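Local coordinates for protein carbohydrate esterase family 2 (CE2) (Chaetomium olivicolor, PDB 4XVH) that probably removes acetyl groups from plant polysaccharides such as xylan, joining an SGNH-type esterase domain to a beta-sandwich carbohydrate-binding domain, at residues I115-T120 against L212-F217. Sequence-based numbering, arbitrary orientation.
Sequences IGDSIT and LGTNDF. With PEU (2,5,8,11,14,17,20,23,26,29,32,35,38,41,44,47,50,53,56,59,62,65,68,71,74,77,80-heptacosaoxadooctacontan-82-ol), chain C.
Asp117 faces Asn215 in the ligand pocket, its CB 3.5 Å from Asn215 ND2, with carboxylate and amide planes 79° apart. Two waters join the segments: one donates to Asp117 OD2 at 2.6 Å, accepting from Gly213 N and Asn215 N, and the other hydrogen-bonds OD2 and Thr214 OG1. Ile119 CD1 rests 3.5 Å from Thr214 OG1, a hydroxyl also bonded to Ser256, while Leu212 CD2 lies 3.6 Å from Gly116 CA. Asn215 ND2 donates to oxygen OAW, the last modelled atom of the bound polyether, at 2.9 Å (155°) and to Lys164 O; Ser118 OG, hydrogen-bonded to His306, lies equally close to OAW. The Gly-Asp-Ser and Gly-Thr-Asn-Asp sequences match two of the conserved SGNH blocks, consistent with Ser118 as nucleophile and Asn215 in the oxyanion hole. With CG between backbone N and carbonyl carbon (chi1 52°), Asp117 turns OD1 back to cap Ile119 N at 3.0 Å. An alanine here would probably leave both waters without their shared partner and Ile119 N without its capping bond. Segment 115-120 runs from strand 111-116 into helix 118-121, and segment 212-217 follows the adjacent parallel strand 207-211, with helix 228-243 packed against Ile115.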
ATOM      1  N   ILE A 115      -0.102  -2.985  -5.250  1.00 16.30           N
ATOM      2  CA  ILE A 115       1.073  -3.795  -4.934  1.00 15.49           C
ATOM      3  C   ILE A 115       2.330  -3.011  -5.292  1.00 14.83           C
ATOM      4  O   ILE A 115       2.425  -2.525  -6.416  1.00 14.69           O
ATOM      5  CB  ILE A 115       1.075  -5.116  -5.718  1.00 16.60           C
ATOM      6  CG1 ILE A 115      -0.234  -5.897  -5.470  1.00 15.73           C
ATOM      7  CG2 ILE A 115       2.333  -5.943  -5.351  1.00 17.61           C
ATOM      8  CD1 ILE A 115      -0.529  -6.987  -6.545  1.00 14.56           C
ATOM      9  N   GLY A 116       3.288  -2.894  -4.366  1.00 13.66           N
ATOM     10  CA  GLY A 116       4.487  -2.155  -4.701  1.00 15.18           C
ATOM     11  C   GLY A 116       5.554  -2.105  -3.639  1.00 15.90           C
ATOM     12  O   GLY A 116       5.674  -3.017  -2.795  1.00 16.24           O
ATOM     13  N   ASP A 117       6.343  -1.033  -3.688  1.00 14.79           N
ATOM     14  CA  ASP A 117       7.476  -0.888  -2.792  1.00 16.89           C
ATOM     15  C   ASP A 117       7.266   0.313  -1.859  1.00 16.16           C
ATOM     16  O   ASP A 117       6.144   0.620  -1.476  1.00 15.09           O
ATOM     17  CB  ASP A 117       8.758  -0.718  -3.605  1.00 19.13           C
ATOM     18  CG  ASP A 117       8.659   0.403  -4.654  1.00 19.81           C
ATOM     19  OD1 ASP A 117       7.928   1.393  -4.444  1.00 18.93           O
ATOM     20  OD2 ASP A 117       9.322   0.290  -5.704  1.00 20.61           O
ATOM     21  N   SER A 118       8.349   1.015  -1.537  1.00 15.21           N
ATOM     22  CA  SER A 118       8.275   2.112  -0.581  1.00 15.37           C
ATOM     23  C   SER A 118       7.302   3.217  -1.067  1.00 13.97           C
ATOM     24  O   SER A 118       6.679   3.924  -0.271  1.00 15.50           O
ATOM     25  CB  SER A 118       9.684   2.686  -0.367  1.00 16.20           C
ATOM     26  OG  SER A 118      10.124   3.284  -1.570  1.00 15.69           O
ATOM     27  N   ILE A 119       7.201   3.388  -2.381  1.00 12.71           N
ATOM     28  CA  ILE A 119       6.322   4.423  -2.927  1.00 13.91           C
ATOM     29  C   ILE A 119       4.850   4.083  -2.616  1.00 15.13           C
ATOM     30  O   ILE A 119       4.024   4.965  -2.265  1.00 15.33           O
ATOM     31  CB  ILE A 119       6.544   4.572  -4.447  1.00 14.92           C
ATOM     32  CG1 ILE A 119       8.023   4.933  -4.696  1.00 16.45           C
ATOM     33  CG2 ILE A 119       5.596   5.629  -5.055  1.00 14.91           C
ATOM     34  CD1 ILE A 119       8.421   4.858  -6.183  1.00 16.86           C
ATOM     35  N   THR A 120       4.538   2.796  -2.694  1.00 14.04           N
ATOM     36  CA  THR A 120       3.191   2.325  -2.425  1.00 13.26           C
ATOM     37  C   THR A 120       2.918   2.246  -0.931  1.00 14.48           C
ATOM     38  O   THR A 120       1.787   2.466  -0.482  1.00 15.32           O
ATOM     39  CB  THR A 120       2.993   0.969  -3.130  1.00 13.96           C
ATOM     40  OG1 THR A 120       3.159   1.202  -4.533  1.00 16.63           O
ATOM     41  CG2 THR A 120       1.660   0.345  -2.845  1.00 11.88           C
ATOM     42  N   LEU A 212       6.243  -1.425  -9.430  1.00 17.19           N
ATOM     43  CA  LEU A 212       7.500  -2.051  -9.058  1.00 17.85           C
ATOM     44  C   LEU A 212       8.546  -1.810 -10.138  1.00 18.92           C
ATOM     45  O   LEU A 212       8.217  -1.801 -11.343  1.00 19.18           O
ATOM     46  CB  LEU A 212       7.317  -3.558  -8.874  1.00 17.41           C
ATOM     47  CG  LEU A 212       6.470  -4.005  -7.692  1.00 16.76           C
ATOM     48  CD1 LEU A 212       6.190  -5.500  -7.868  1.00 17.47           C
ATOM     49  CD2 LEU A 212       7.251  -3.751  -6.389  1.00 17.71           C
ATOM     50  N   GLY A 213       9.796  -1.635  -9.718  1.00 18.54           N
ATOM     51  CA  GLY A 213      10.883  -1.443 -10.675  1.00 20.81           C
ATOM     52  C   GLY A 213      11.864  -0.388 -10.197  1.00 21.40           C
ATOM     53  O   GLY A 213      12.997  -0.344 -10.652  1.00 22.71           O
ATOM     54  N   THR A 214      11.433   0.488  -9.292  1.00 20.26           N
ATOM     55  CA  THR A 214      12.365   1.486  -8.771  1.00 19.56           C
ATOM     56  C   THR A 214      13.590   0.774  -8.175  1.00 20.16           C
ATOM     57  O   THR A 214      14.728   1.131  -8.475  1.00 21.00           O
ATOM     58  CB  THR A 214      11.712   2.377  -7.721  1.00 18.50           C
ATOM     59  OG1 THR A 214      10.599   3.043  -8.312  1.00 18.90           O
ATOM     60  CG2 THR A 214      12.724   3.416  -7.171  1.00 18.22           C
ATOM     61  N   ASN A 215      13.367  -0.245  -7.355  1.00 19.02           N
ATOM     62  CA  ASN A 215      14.495  -0.987  -6.786  1.00 20.58           C
ATOM     63  C   ASN A 215      15.237  -1.873  -7.796  1.00 21.54           C
ATOM     64  O   ASN A 215      16.475  -2.002  -7.734  1.00 20.80           O
ATOM     65  CB  ASN A 215      13.990  -1.819  -5.598  1.00 21.05           C
ATOM     66  CG  ASN A 215      13.476  -0.924  -4.468  1.00 21.14           C
ATOM     67  OD1 ASN A 215      14.209  -0.082  -3.976  1.00 21.05           O
ATOM     68  ND2 ASN A 215      12.210  -1.058  -4.120  1.00 20.49           N
ATOM     69  N   ASP A 216      14.501  -2.468  -8.731  1.00 19.72           N
ATOM     70  CA  ASP A 216      15.120  -3.364  -9.710  1.00 22.33           C
ATOM     71  C   ASP A 216      16.168  -2.615 -10.541  1.00 22.09           C
ATOM     72  O   ASP A 216      17.243  -3.148 -10.891  1.00 24.33           O
ATOM     73  CB  ASP A 216      14.044  -3.967 -10.637  1.00 22.75           C
ATOM     74  CG  ASP A 216      12.949  -4.687  -9.859  1.00 23.90           C
ATOM     75  OD1 ASP A 216      12.201  -4.001  -9.147  1.00 22.61           O
ATOM     76  OD2 ASP A 216      12.863  -5.933  -9.947  1.00 26.01           O
ATOM     77  N   PHE A 217      15.846  -1.362 -10.858  1.00 21.79           N
ATOM     78  CA  PHE A 217      16.704  -0.580 -11.742  1.00 24.24           C
ATOM     79  C   PHE A 217      17.961  -0.044 -11.056  1.00 25.18           C
ATOM     80  O   PHE A 217      18.939   0.286 -11.711  1.00 27.27           O
ATOM     81  CB  PHE A 217      15.893   0.550 -12.363  1.00 22.76           C
ATOM     82  CG  PHE A 217      15.286   0.168 -13.691  1.00 23.55           C
ATOM     83  CD1 PHE A 217      14.125  -0.584 -13.754  1.00 23.64           C
ATOM     84  CD2 PHE A 217      15.892   0.534 -14.864  1.00 24.63           C
ATOM     85  CE1 PHE A 217      13.586  -0.945 -14.995  1.00 23.60           C
ATOM     86  CE2 PHE A 217      15.355   0.182 -16.094  1.00 25.52           C
ATOM     87  CZ  PHE A 217      14.198  -0.548 -16.148  1.00 24.73           C
TER
HETATM   88  CAA PEU C 402      11.283  -5.069  13.816  1.00 70.99           C
HETATM   89  OAB PEU C 402      12.457  -4.427  13.290  1.00 71.77           O
HETATM   90  CAC PEU C 402      13.585  -5.365  13.088  1.00 72.61           C
HETATM   91  CAD PEU C 402      14.967  -4.860  12.529  1.00 77.05           C
HETATM   92  OAE PEU C 402      15.601  -3.862  13.366  1.00 77.29           O
HETATM   93  CAF PEU C 402      14.846  -2.614  13.480  1.00 77.68           C
HETATM   94  CAG PEU C 402      14.757  -1.614  12.315  1.00 77.76           C
HETATM   95  OAH PEU C 402      14.279  -2.082  11.044  1.00 78.01           O
HETATM   96  CAI PEU C 402      14.092  -0.974  10.120  1.00 77.94           C
HETATM   97  CAJ PEU C 402      13.854  -1.435   8.677  1.00 78.01           C
HETATM   98  OAK PEU C 402      13.621  -0.297   7.804  1.00 78.05           O
HETATM   99  CAL PEU C 402      13.847  -0.692   6.435  1.00 78.01           C
HETATM  100  CAM PEU C 402      13.646   0.430   5.423  1.00 77.83           C
HETATM  101  OAN PEU C 402      14.160  -0.139   4.201  1.00 77.54           O
HETATM  102  CAO PEU C 402      14.194   0.779   3.086  1.00 76.89           C
HETATM  103  CAP PEU C 402      15.236   0.059   2.255  1.00 76.24           C
HETATM  104  OAQ PEU C 402      15.774   0.456   0.969  1.00 75.85           O
HETATM  105  CAR PEU C 402      16.341   1.798   0.831  1.00 75.04           C
HETATM  106  CAS PEU C 402      15.429   3.042   0.682  1.00 73.49           C
HETATM  107  OAT PEU C 402      14.598   3.040  -0.547  1.00 71.07           O
HETATM  108  CAU PEU C 402      13.625   1.959  -0.673  1.00 68.13           C
HETATM  109  CAV PEU C 402      12.840   2.045  -1.999  1.00 65.81           C
HETATM  110  OAW PEU C 402      11.819   1.039  -2.215  1.00 64.62           O
HETATM  111  O   HOH W   1       8.637   1.243  -8.203  1.00 15.51           O
HETATM  112  O   HOH W   2      10.584  -1.678  -6.904  1.00 18.51           O